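Local coordinates for alkaline phosphatase (Stenotrophomonas maltophilia R551-3, PDB 5JK4), which probably binds phosphate in the periplasm as a PstS-family periplasmic binding protein and may have alkaline phosphatase activity, at residues N27-A31 with H57-S61; N84-A88 with I369-L373; L154-F158 with P284-Y288; R157-A162 with V275-P279. Where two conformers were deposited one is given. Residues are numbered along the deposited sequence.

Interaction 1. Residues N27-A31 with H57-S61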
loop_
_atom_site.group_PDB
_atom_site.type_symbol
_atom_site.label_atom_id
_atom_site.label_comp_id
_atom_site.label_asym_id
_atom_site.label_seq_id
_atom_site.Cartn_x
_atom_site.Cartn_y
_atom_site.Cartn_z
ATOM N N ASN A 27 -14.085 8.639 15.615
ATOM C CA ASN A 27 -14.235 9.944 14.984
ATOM C C ASN A 27 -13.352 10.123 13.757
ATOM O O ASN A 27 -13.372 11.210 13.168
ATOM C CB ASN A 27 -13.998 11.076 15.992
ATOM C CG ASN A 27 -12.558 11.207 16.410
ATOM O OD1 ASN A 27 -11.865 10.214 16.629
ATOM N ND2 ASN A 27 -12.092 12.439 16.509
ATOM N N PHE A 28 -12.582 9.112 13.370
ATOM C CA PHE A 28 -11.811 9.160 12.138
ATOM C C PHE A 28 -12.691 8.592 11.034
ATOM O O PHE A 28 -13.212 7.475 11.157
ATOM C CB PHE A 28 -10.561 8.282 12.201
ATOM C CG PHE A 28 -9.399 8.829 13.025
ATOM C CD1 PHE A 28 -9.589 9.402 14.272
ATOM C CD2 PHE A 28 -8.088 8.667 12.570
ATOM C CE1 PHE A 28 -8.499 9.824 15.028
ATOM C CE2 PHE A 28 -7.010 9.090 13.337
ATOM C CZ PHE A 28 -7.217 9.668 14.551
ATOM N N SER A 29 -12.840 9.329 9.944
ATOM C CA SER A 29 -13.546 8.804 8.788
ATOM C C SER A 29 -12.537 8.296 7.765
ATOM O O SER A 29 -11.389 8.737 7.731
ATOM C CB SER A 29 -14.457 9.858 8.157
ATOM O OG SER A 29 -13.712 10.996 7.739
ATOM N N TYR A 30 -12.970 7.349 6.934
ATOM C CA TYR A 30 -12.075 6.736 5.947
ATOM C C TYR A 30 -12.852 6.438 4.667
ATOM O O TYR A 30 -13.488 5.391 4.542
ATOM C CB TYR A 30 -11.410 5.474 6.507
ATOM C CG TYR A 30 -10.210 5.065 5.665
ATOM C CD1 TYR A 30 -8.970 5.653 5.868
ATOM C CD2 TYR A 30 -10.331 4.110 4.667
ATOM C CE1 TYR A 30 -7.879 5.313 5.096
ATOM C CE2 TYR A 30 -9.246 3.758 3.892
ATOM C CZ TYR A 30 -8.018 4.361 4.108
ATOM O OH TYR A 30 -6.899 4.047 3.363
ATOM N N ALA A 31 -12.774 7.349 3.709
ATOM C CA ALA A 31 -13.430 7.179 2.413
ATOM C C ALA A 31 -12.511 6.381 1.493
ATOM O O ALA A 31 -11.380 6.797 1.229
ATOM C CB ALA A 31 -13.707 8.550 1.794
ATOM N N HIS A 57 -7.391 15.522 6.948
ATOM C CA HIS A 57 -6.393 15.368 7.993
ATOM C C HIS A 57 -5.396 14.253 7.747
ATOM O O HIS A 57 -4.275 14.331 8.259
ATOM C CB HIS A 57 -7.074 15.170 9.344
ATOM C CG HIS A 57 -7.977 16.303 9.682
ATOM N ND1 HIS A 57 -9.344 16.166 9.701
ATOM C CD2 HIS A 57 -7.713 17.600 9.965
ATOM C CE1 HIS A 57 -9.885 17.336 9.983
ATOM N NE2 HIS A 57 -8.919 18.227 10.143
ATOM N N PHE A 58 -5.749 13.228 6.983
ATOM C CA PHE A 58 -4.824 12.133 6.736
ATOM C C PHE A 58 -5.266 11.363 5.502
ATOM O O PHE A 58 -6.390 11.506 5.014
ATOM C CB PHE A 58 -4.703 11.187 7.948
ATOM C CG PHE A 58 -5.892 10.282 8.166
ATOM C CD1 PHE A 58 -7.022 10.741 8.814
ATOM C CD2 PHE A 58 -5.867 8.965 7.735
ATOM C CE1 PHE A 58 -8.110 9.893 9.025
ATOM C CE2 PHE A 58 -6.945 8.117 7.944
ATOM C CZ PHE A 58 -8.074 8.589 8.581
ATOM N N ALA A 59 -4.358 10.518 5.025
ATOM C CA ALA A 59 -4.685 9.536 4.014
ATOM C C ALA A 59 -3.987 8.220 4.320
ATOM O O ALA A 59 -2.922 8.189 4.942
ATOM C CB ALA A 59 -4.245 9.974 2.611
ATOM N N GLY A 60 -4.602 7.131 3.867
ATOM C CA GLY A 60 -3.932 5.850 3.734
ATOM C C GLY A 60 -3.468 5.676 2.301
ATOM O O GLY A 60 -4.205 5.981 1.365
ATOM N N SER A 61 -2.247 5.174 2.129
ATOM C CA SER A 61 -1.713 4.960 0.793
ATOM C C SER A 61 -0.717 3.816 0.818
ATOM O O SER A 61 0.168 3.791 1.674
ATOM C CB SER A 61 -0.993 6.214 0.307
ATOM O OG SER A 61 -0.531 6.002 -1.018
#
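Strands 28-32 and 58-61 belong to the beta-alpha core of one lobe of the periplasmic binding protein fold, but they are not bonded partners. Strand 4-8 makes backbone hydrogen bonds to both segments: Val4 pairs with Asn27 and Ser29, and Thr5 with His57. The two strand axes stay 8.5 Å apart at an angle of 45°, and side chains bridge the interval. Phe58 does most of this: its CA-CB bond points toward 27-31, and chi1 near +60° (p) stands the ring up from its strand among Phe28, Ser29 and Tyr30. Phe28, in the m rotamer, meets it obliquely, with CD2 3.8 Å from CE1 of Phe58, centroids 5.6 Å apart and planes at 49°. The tip of the Phe58 ring also reaches the backbone, CZ lying 3.4 Å from Ser29 O. The Tyr30 CA-CB bond points sideways to 57-61, but the t rotamer carries the phenol to Gly60; CE2 of Phe58 lies at the ring edge, 3.8 Å from Tyr30 CD1. The Tyr30 hydroxyl is hydrogen-bonded to the backbone O of Ala9, and Tyr16 meets the same ring edge-to-face. Room for this phenol is made by Gly60, where a CB would point toward the other strand. An ideal CB there would sit 2.3 Å from Tyr30 OH, whereas the Gly60 CA packs 3.5 Å from that oxygen.

Interaction 2. Residues N84-A88 with I369-L373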
loop_
_atom_site.group_PDB
_atom_site.type_symbol
_atom_site.label_atom_id
_atom_site.label_comp_id
_atom_site.label_asym_id
_atom_site.label_seq_id
_atom_site.Cartn_x
_atom_site.Cartn_y
_atom_site.Cartn_z
ATOM N N ASN A 84 1.370 31.516 6.988
ATOM C CA ASN A 84 0.208 30.724 6.616
ATOM C C ASN A 84 0.560 29.284 6.241
ATOM O O ASN A 84 -0.300 28.550 5.748
ATOM C CB ASN A 84 -0.534 31.410 5.473
ATOM C CG ASN A 84 -1.166 32.697 5.911
ATOM O OD1 ASN A 84 -1.682 32.787 7.026
ATOM N ND2 ASN A 84 -1.118 33.705 5.060
ATOM N N ARG A 85 1.787 28.848 6.486
ATOM C CA ARG A 85 2.164 27.495 6.104
ATOM C C ARG A 85 1.443 26.443 6.945
ATOM O O ARG A 85 1.060 26.667 8.100
ATOM C CB ARG A 85 3.677 27.298 6.216
ATOM C CG ARG A 85 4.243 27.283 7.625
ATOM C CD ARG A 85 5.757 27.330 7.581
ATOM N NE ARG A 85 6.372 27.229 8.902
ATOM C CZ ARG A 85 6.506 28.235 9.755
ATOM N NH1 ARG A 85 6.057 29.444 9.455
ATOM N NH2 ARG A 85 7.092 28.019 10.928
ATOM N N TYR A 86 1.280 25.260 6.355
ATOM C CA TYR A 86 0.756 24.117 7.091
ATOM C C TYR A 86 1.835 23.427 7.912
ATOM O O TYR A 86 1.519 22.756 8.900
ATOM C CB TYR A 86 0.171 23.073 6.141
ATOM C CG TYR A 86 -1.118 23.404 5.410
ATOM C CD1 TYR A 86 -1.707 24.665 5.434
ATOM C CD2 TYR A 86 -1.743 22.411 4.683
ATOM C CE1 TYR A 86 -2.887 24.907 4.721
ATOM C CE2 TYR A 86 -2.907 22.637 3.993
ATOM C CZ TYR A 86 -3.482 23.884 4.010
ATOM O OH TYR A 86 -4.647 24.070 3.295
ATOM N N GLY A 87 3.090 23.540 7.502
ATOM C CA GLY A 87 4.171 22.795 8.112
ATOM C C GLY A 87 4.489 21.534 7.341
ATOM O O GLY A 87 4.017 21.312 6.227
ATOM N N ALA A 88 5.344 20.716 7.944
ATOM C CA ALA A 88 5.778 19.479 7.319
ATOM C C ALA A 88 4.638 18.468 7.272
ATOM O O ALA A 88 3.678 18.534 8.043
ATOM C CB ALA A 88 6.933 18.882 8.118
ATOM N N ILE A 369 1.007 27.481 13.471
ATOM C CA ILE A 369 0.878 26.999 12.100
ATOM C C ILE A 369 0.049 25.719 12.087
ATOM O O ILE A 369 -0.327 25.186 13.126
ATOM C CB ILE A 369 2.248 26.802 11.410
ATOM C CG1 ILE A 369 3.082 25.701 12.070
ATOM C CG2 ILE A 369 3.019 28.126 11.369
ATOM C CD1 ILE A 369 4.256 25.242 11.228
ATOM N N GLY A 370 -0.239 25.230 10.879
ATOM C CA GLY A 370 -0.855 23.923 10.741
ATOM C C GLY A 370 -1.941 23.838 9.695
ATOM O O GLY A 370 -2.368 24.846 9.126
ATOM N N ARG A 371 -2.403 22.617 9.442
ATOM C CA ARG A 371 -3.520 22.427 8.536
ATOM C C ARG A 371 -4.744 23.146 9.105
ATOM O O ARG A 371 -4.928 23.189 10.332
ATOM C CB ARG A 371 -3.803 20.931 8.328
ATOM C CG ARG A 371 -2.599 20.174 7.758
ATOM C CD ARG A 371 -2.864 18.731 7.425
ATOM N NE ARG A 371 -3.756 18.508 6.289
ATOM C CZ ARG A 371 -3.380 18.596 5.012
ATOM N NH1 ARG A 371 -2.143 18.941 4.682
ATOM N NH2 ARG A 371 -4.262 18.343 4.056
ATOM N N PRO A 372 -5.591 23.723 8.260
ATOM C CA PRO A 372 -6.606 24.666 8.746
ATOM C C PRO A 372 -7.708 24.004 9.542
ATOM O O PRO A 372 -8.027 22.828 9.373
ATOM C CB PRO A 372 -7.197 25.257 7.463
ATOM C CG PRO A 372 -6.332 24.847 6.375
ATOM C CD PRO A 372 -5.516 23.697 6.790
ATOM N N LEU A 373 -8.338 24.823 10.373
ATOM C CA LEU A 373 -9.553 24.432 11.065
ATOM C C LEU A 373 -10.608 24.002 10.064
ATOM O O LEU A 373 -11.374 23.072 10.348
ATOM C CB LEU A 373 -10.094 25.594 11.895
ATOM C CG LEU A 373 -9.197 26.081 13.030
ATOM C CD1 LEU A 373 -9.831 27.278 13.719
ATOM C CD2 LEU A 373 -8.937 24.965 14.026
ATOM O OXT LEU A 373 -10.714 24.567 8.968
#
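Backbone polar contacts between these two irregular segments are slight. Gly370 N gives a weak hydrogen bond to Arg85 O (3.4 Å), and Gly370 CA makes a CA-H...O contact of 3.2 Å with Tyr86 O. Gly87 and Gly370 both have positive phi angles at which a CB would jam against the preceding carbonyl. The C-terminal tail lies against a loop of the periplasmic binding protein fold, between helix 67-77 and strand 89-98. It follows helix 363-366, tied to Cys296 by the Cys296-Cys366 disulfide, and Arg371 bonds through its backbone to Cys296 and Lys298. CH-pi contacts cover one face of the Tyr86 ring: Arg371 CA is 4.2 Å and Pro372 CD 3.8 Å from its centroid. Tyr86 OH is hydrogen-bonded to Asn45. By van der Waals contact, Ile369 CD1 lies 3.7 Å from Arg85 NE and 4.0 Å from Gly87 CA, with CG2 over one guanidinium face. Of the charged groups, Arg371 brings NH1 within 3.5 Å of Tyr86 CD2, but binds the carbonyls of Phe42 and Val56; Arg85 NH1 turns to Asp82 O.

Interaction 3. Residues L154-F158 with P284-Y288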
loop_
_atom_site.group_PDB
_atom_site.type_symbol
_atom_site.label_atom_id
_atom_site.label_comp_id
_atom_site.label_asym_id
_atom_site.label_seq_id
_atom_site.Cartn_x
_atom_site.Cartn_y
_atom_site.Cartn_z
ATOM N N LEU A 154 2.760 -1.811 -5.653
ATOM C CA LEU A 154 3.470 -2.911 -5.008
ATOM C C LEU A 154 3.714 -4.050 -5.989
ATOM O O LEU A 154 4.813 -4.617 -6.048
ATOM C CB LEU A 154 2.667 -3.405 -3.807
ATOM C CG LEU A 154 2.622 -2.453 -2.612
ATOM C CD1 LEU A 154 1.595 -2.920 -1.591
ATOM C CD2 LEU A 154 3.984 -2.331 -1.978
ATOM N N LEU A 155 2.691 -4.422 -6.757
ATOM C CA LEU A 155 2.861 -5.515 -7.708
ATOM C C LEU A 155 3.887 -5.152 -8.773
ATOM O O LEU A 155 4.798 -5.936 -9.082
ATOM C CB LEU A 155 1.534 -5.847 -8.379
ATOM C CG LEU A 155 1.620 -6.896 -9.493
ATOM C CD1 LEU A 155 2.069 -8.256 -8.979
ATOM C CD2 LEU A 155 0.302 -7.015 -10.227
ATOM N N THR A 156 3.749 -3.968 -9.365
ATOM C CA THR A 156 4.648 -3.612 -10.457
ATOM C C THR A 156 6.071 -3.371 -9.977
ATOM O O THR A 156 7.018 -3.582 -10.738
ATOM C CB THR A 156 4.140 -2.427 -11.293
ATOM O OG1 THR A 156 4.034 -1.247 -10.479
ATOM C CG2 THR A 156 2.819 -2.743 -11.967
ATOM N N ARG A 157 6.262 -2.948 -8.728
ATOM C CA ARG A 157 7.627 -2.856 -8.229
ATOM C C ARG A 157 8.277 -4.235 -8.175
ATOM O O ARG A 157 9.439 -4.393 -8.560
ATOM C CB ARG A 157 7.668 -2.177 -6.869
ATOM C CG ARG A 157 9.098 -1.919 -6.434
ATOM C CD ARG A 157 9.196 -1.155 -5.138
ATOM N NE ARG A 157 8.685 0.209 -5.243
ATOM C CZ ARG A 157 7.539 0.645 -4.735
ATOM N NH1 ARG A 157 6.734 -0.157 -4.037
ATOM N NH2 ARG A 157 7.208 1.915 -4.905
ATOM N N PHE A 158 7.542 -5.245 -7.710
ATOM C CA PHE A 158 8.056 -6.609 -7.731
ATOM C C PHE A 158 8.372 -7.053 -9.156
ATOM O O PHE A 158 9.456 -7.577 -9.431
ATOM C CB PHE A 158 7.059 -7.573 -7.076
ATOM C CG PHE A 158 7.294 -9.010 -7.456
ATOM C CD1 PHE A 158 8.390 -9.702 -6.969
ATOM C CD2 PHE A 158 6.450 -9.652 -8.358
ATOM C CE1 PHE A 158 8.622 -11.018 -7.360
ATOM C CE2 PHE A 158 6.682 -10.952 -8.746
ATOM C CZ PHE A 158 7.757 -11.628 -8.245
ATOM N N PRO A 284 7.303 -13.383 -2.550
ATOM C CA PRO A 284 8.131 -12.244 -2.964
ATOM C C PRO A 284 7.410 -10.947 -3.280
ATOM O O PRO A 284 8.097 -9.986 -3.643
ATOM C CB PRO A 284 8.804 -12.793 -4.226
ATOM C CG PRO A 284 7.767 -13.678 -4.819
ATOM C CD PRO A 284 7.141 -14.370 -3.638
ATOM N N ILE A 285 6.088 -10.880 -3.164
ATOM C CA ILE A 285 5.330 -9.680 -3.530
ATOM C C ILE A 285 4.809 -9.068 -2.235
ATOM O O ILE A 285 3.808 -9.534 -1.682
ATOM C CB ILE A 285 4.185 -9.968 -4.514
ATOM C CG1 ILE A 285 4.548 -11.064 -5.519
ATOM C CG2 ILE A 285 3.832 -8.672 -5.215
ATOM C CD1 ILE A 285 3.452 -11.363 -6.524
ATOM N N ALA A 286 5.476 -8.021 -1.746
ATOM C CA ALA A 286 5.151 -7.480 -0.437
ATOM C C ALA A 286 5.697 -6.068 -0.287
ATOM O O ALA A 286 6.650 -5.669 -0.960
ATOM C CB ALA A 286 5.727 -8.364 0.658
ATOM N N GLY A 287 5.095 -5.324 0.628
ATOM C CA GLY A 287 5.573 -3.992 0.937
ATOM C C GLY A 287 4.747 -3.375 2.040
ATOM O O GLY A 287 3.874 -4.016 2.624
ATOM N N TYR A 288 5.016 -2.110 2.305
ATOM C CA TYR A 288 4.285 -1.372 3.320
ATOM C C TYR A 288 3.058 -0.683 2.736
ATOM O O TYR A 288 3.059 -0.211 1.594
ATOM C CB TYR A 288 5.188 -0.325 3.961
ATOM C CG TYR A 288 6.233 -0.886 4.894
ATOM C CD1 TYR A 288 5.867 -1.620 6.014
ATOM C CD2 TYR A 288 7.582 -0.674 4.669
ATOM C CE1 TYR A 288 6.806 -2.117 6.886
ATOM C CE2 TYR A 288 8.537 -1.168 5.540
ATOM C CZ TYR A 288 8.138 -1.883 6.652
ATOM O OH TYR A 288 9.051 -2.386 7.552
HETATM O O HOH W 1 6.887 -4.894 -4.271
#
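A ridge of side chains on helix 150-162 settles onto the start of strand 286-294 and the two residues before it, in the two-lobed fold of a periplasmic binding protein. The axes of helix 154-158 and strand 286-288 cross at 128°, 8.5 Å apart. Leu154, pointing toward the strand, is the first bump, and its hollow is Gly287: CD2 of Leu154 lies 3.7 Å from Gly287 CA, where an ideal CB would come within 2.4 Å of that methyl. One turn on, Phe158 is the second bump. Ile285 CG1 sits over its ring face, 3.9 Å from the centroid in a CH-pi contact, while Phe158 CE1 touches Pro284 CB at 3.6 Å. Ile285 also presents CG2 to Leu155 CD1 (4.2 Å), and Ile117 of helix 114-122 adjoins both Phe158 and Ile285. A water 2.7 Å from Leu154 O lies 3.4 Å from Ala286 O, the latter bond at best weak. With no direct hydrogen bond across the segments, the contact rests mainly on complementary apolar shape.

Interaction 4. Residues R157-A162 with V275-P279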
loop_
_atom_site.group_PDB
_atom_site.type_symbol
_atom_site.label_atom_id
_atom_site.label_comp_id
_atom_site.label_asym_id
_atom_site.label_seq_id
_atom_site.Cartn_x
_atom_site.Cartn_y
_atom_site.Cartn_z
ATOM N N ARG A 157 6.262 -2.948 -8.728
ATOM C CA ARG A 157 7.627 -2.856 -8.229
ATOM C C ARG A 157 8.277 -4.235 -8.175
ATOM O O ARG A 157 9.439 -4.393 -8.560
ATOM C CB ARG A 157 7.668 -2.177 -6.869
ATOM C CG ARG A 157 9.098 -1.919 -6.434
ATOM C CD ARG A 157 9.196 -1.155 -5.138
ATOM N NE ARG A 157 8.685 0.209 -5.243
ATOM C CZ ARG A 157 7.539 0.645 -4.735
ATOM N NH1 ARG A 157 6.734 -0.157 -4.037
ATOM N NH2 ARG A 157 7.208 1.915 -4.905
ATOM N N PHE A 158 7.542 -5.245 -7.710
ATOM C CA PHE A 158 8.056 -6.609 -7.731
ATOM C C PHE A 158 8.372 -7.053 -9.156
ATOM O O PHE A 158 9.456 -7.577 -9.431
ATOM C CB PHE A 158 7.059 -7.573 -7.076
ATOM C CG PHE A 158 7.294 -9.010 -7.456
ATOM C CD1 PHE A 158 8.390 -9.702 -6.969
ATOM C CD2 PHE A 158 6.450 -9.652 -8.358
ATOM C CE1 PHE A 158 8.622 -11.018 -7.360
ATOM C CE2 PHE A 158 6.682 -10.952 -8.746
ATOM C CZ PHE A 158 7.757 -11.628 -8.245
ATOM N N LEU A 159 7.436 -6.849 -10.078
ATOM C CA LEU A 159 7.637 -7.314 -11.445
ATOM C C LEU A 159 8.819 -6.600 -12.093
ATOM O O LEU A 159 9.604 -7.219 -12.818
ATOM C CB LEU A 159 6.355 -7.113 -12.244
ATOM C CG LEU A 159 5.147 -7.924 -11.777
ATOM C CD1 LEU A 159 3.897 -7.448 -12.465
ATOM C CD2 LEU A 159 5.347 -9.414 -12.030
ATOM N N THR A 160 8.989 -5.306 -11.803
ATOM C CA THR A 160 10.121 -4.549 -12.336
ATOM C C THR A 160 11.436 -5.107 -11.826
ATOM O O THR A 160 12.428 -5.159 -12.558
ATOM C CB THR A 160 9.973 -3.083 -11.924
ATOM O OG1 THR A 160 8.812 -2.555 -12.557
ATOM C CG2 THR A 160 11.178 -2.239 -12.324
ATOM N N SER A 161 11.456 -5.516 -10.558
ATOM C CA SER A 161 12.674 -5.959 -9.898
ATOM C C SER A 161 13.020 -7.400 -10.244
ATOM O O SER A 161 14.200 -7.743 -10.334
ATOM C CB SER A 161 12.497 -5.818 -8.379
ATOM O OG SER A 161 12.126 -4.494 -8.017
ATOM N N ALA A 162 12.020 -8.252 -10.446
ATOM C CA ALA A 162 12.232 -9.688 -10.554
ATOM C C ALA A 162 12.201 -10.221 -11.977
ATOM O O ALA A 162 12.815 -11.255 -12.249
ATOM C CB ALA A 162 11.178 -10.433 -9.732
ATOM N N VAL A 275 11.187 0.071 0.420
ATOM C CA VAL A 275 10.535 -0.825 -0.524
ATOM C C VAL A 275 11.403 -2.069 -0.692
ATOM O O VAL A 275 12.631 -2.010 -0.569
ATOM C CB VAL A 275 10.227 -0.114 -1.863
ATOM C CG1 VAL A 275 9.278 1.048 -1.626
ATOM C CG2 VAL A 275 11.508 0.376 -2.546
ATOM N N PHE A 276 10.749 -3.222 -0.936
ATOM C CA PHE A 276 11.437 -4.513 -1.097
ATOM C C PHE A 276 10.918 -5.212 -2.348
ATOM O O PHE A 276 10.106 -6.138 -2.271
ATOM C CB PHE A 276 11.227 -5.393 0.131
ATOM C CG PHE A 276 11.161 -4.636 1.413
ATOM C CD1 PHE A 276 12.317 -4.264 2.062
ATOM C CD2 PHE A 276 9.940 -4.313 1.982
ATOM C CE1 PHE A 276 12.267 -3.571 3.243
ATOM C CE2 PHE A 276 9.882 -3.615 3.169
ATOM C CZ PHE A 276 11.050 -3.247 3.802
ATOM N N GLY A 277 11.438 -4.802 -3.502
ATOM C CA GLY A 277 10.942 -5.317 -4.766
ATOM C C GLY A 277 11.319 -6.753 -5.084
ATOM O O GLY A 277 10.676 -7.369 -5.938
ATOM N N ASN A 278 12.356 -7.306 -4.455
ATOM C CA ASN A 278 12.856 -8.630 -4.841
ATOM C C ASN A 278 13.441 -9.353 -3.635
ATOM O O ASN A 278 14.658 -9.553 -3.537
ATOM C CB ASN A 278 13.879 -8.503 -5.970
ATOM C CG ASN A 278 14.141 -9.812 -6.681
ATOM O OD1 ASN A 278 13.400 -10.788 -6.528
ATOM N ND2 ASN A 278 15.202 -9.837 -7.485
ATOM N N PRO A 279 12.589 -9.789 -2.705
ATOM C CA PRO A 279 13.088 -10.367 -1.448
ATOM C C PRO A 279 13.879 -11.650 -1.664
ATOM O O PRO A 279 13.535 -12.489 -2.503
ATOM C CB PRO A 279 11.804 -10.626 -0.648
ATOM C CG PRO A 279 10.789 -9.703 -1.249
ATOM C CD PRO A 279 11.126 -9.641 -2.699
#
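Gly277 has the most surface covered here, 71 Å², followed by Arg157 with 59 Å² and Asn278 with 48 Å². In this periplasmic binding protein fold, the last turns of helix 150-162 lie so close to the loop 275-279 that the CA atoms of Phe158 and Gly277 are 4.3 Å apart. Glycine permits this approach: a CB on Gly277 would fall 2.2 Å from Ser161 OG. The carbonyl of Gly277 rests against the helix instead, its O 3.3 Å from Phe158 CA in a CA-H...O contact (161° at the hydrogen) and 3.4 Å from Ser161 CB. That oxygen has no hydrogen-bond partner in the model; the Ser161 hydroxyl is engaged within the helix, OG donating to Arg157 O at 2.7 Å. Arg157 extends to Val275, whose CG1 lies over one face of the guanidinium, 3.6 Å from Arg157 CZ, while NH2 of the same group forms a salt bridge with Glu153 one turn earlier. Asn278 flanks the far end of the helix by packing: its CB is 3.9 Å from Ser161 CB, and its OD1 3.9 Å from Ala162 CB. The loop, which leads toward strand 286-294, passes the C-terminal part of the helix at the surface. Helix 114-122 also packs on helix 150-162, with Ile117 against Phe158, Phe121 against Leu159 and Val114 against Ala162, and the Cys118-Cys163 disulfide joins helix 114-122 to the residue after Ala162.

Interactions 3 and 4 adjoin, with centres about 6 Å apart: both use helix 150-162 and share Arg157 and Phe158, and Pro284 O of interaction 3 lies 3.2 Å from Pro279 CD of interaction 4. Interaction 1 is about 23 Å from interaction 3, centre to centre, yet both reach one antiparallel sheet, where strand 58-61 neighbours strand 286-294. Interaction 2 is about 18 Å from interaction 1 on the same side of the chain's centre and about 36 Å from interaction 4 on the opposite side, again between centres. Its segments enclose interactions 3 and 4 along the sequence. In PstS relatives phosphate binds between the two lobes.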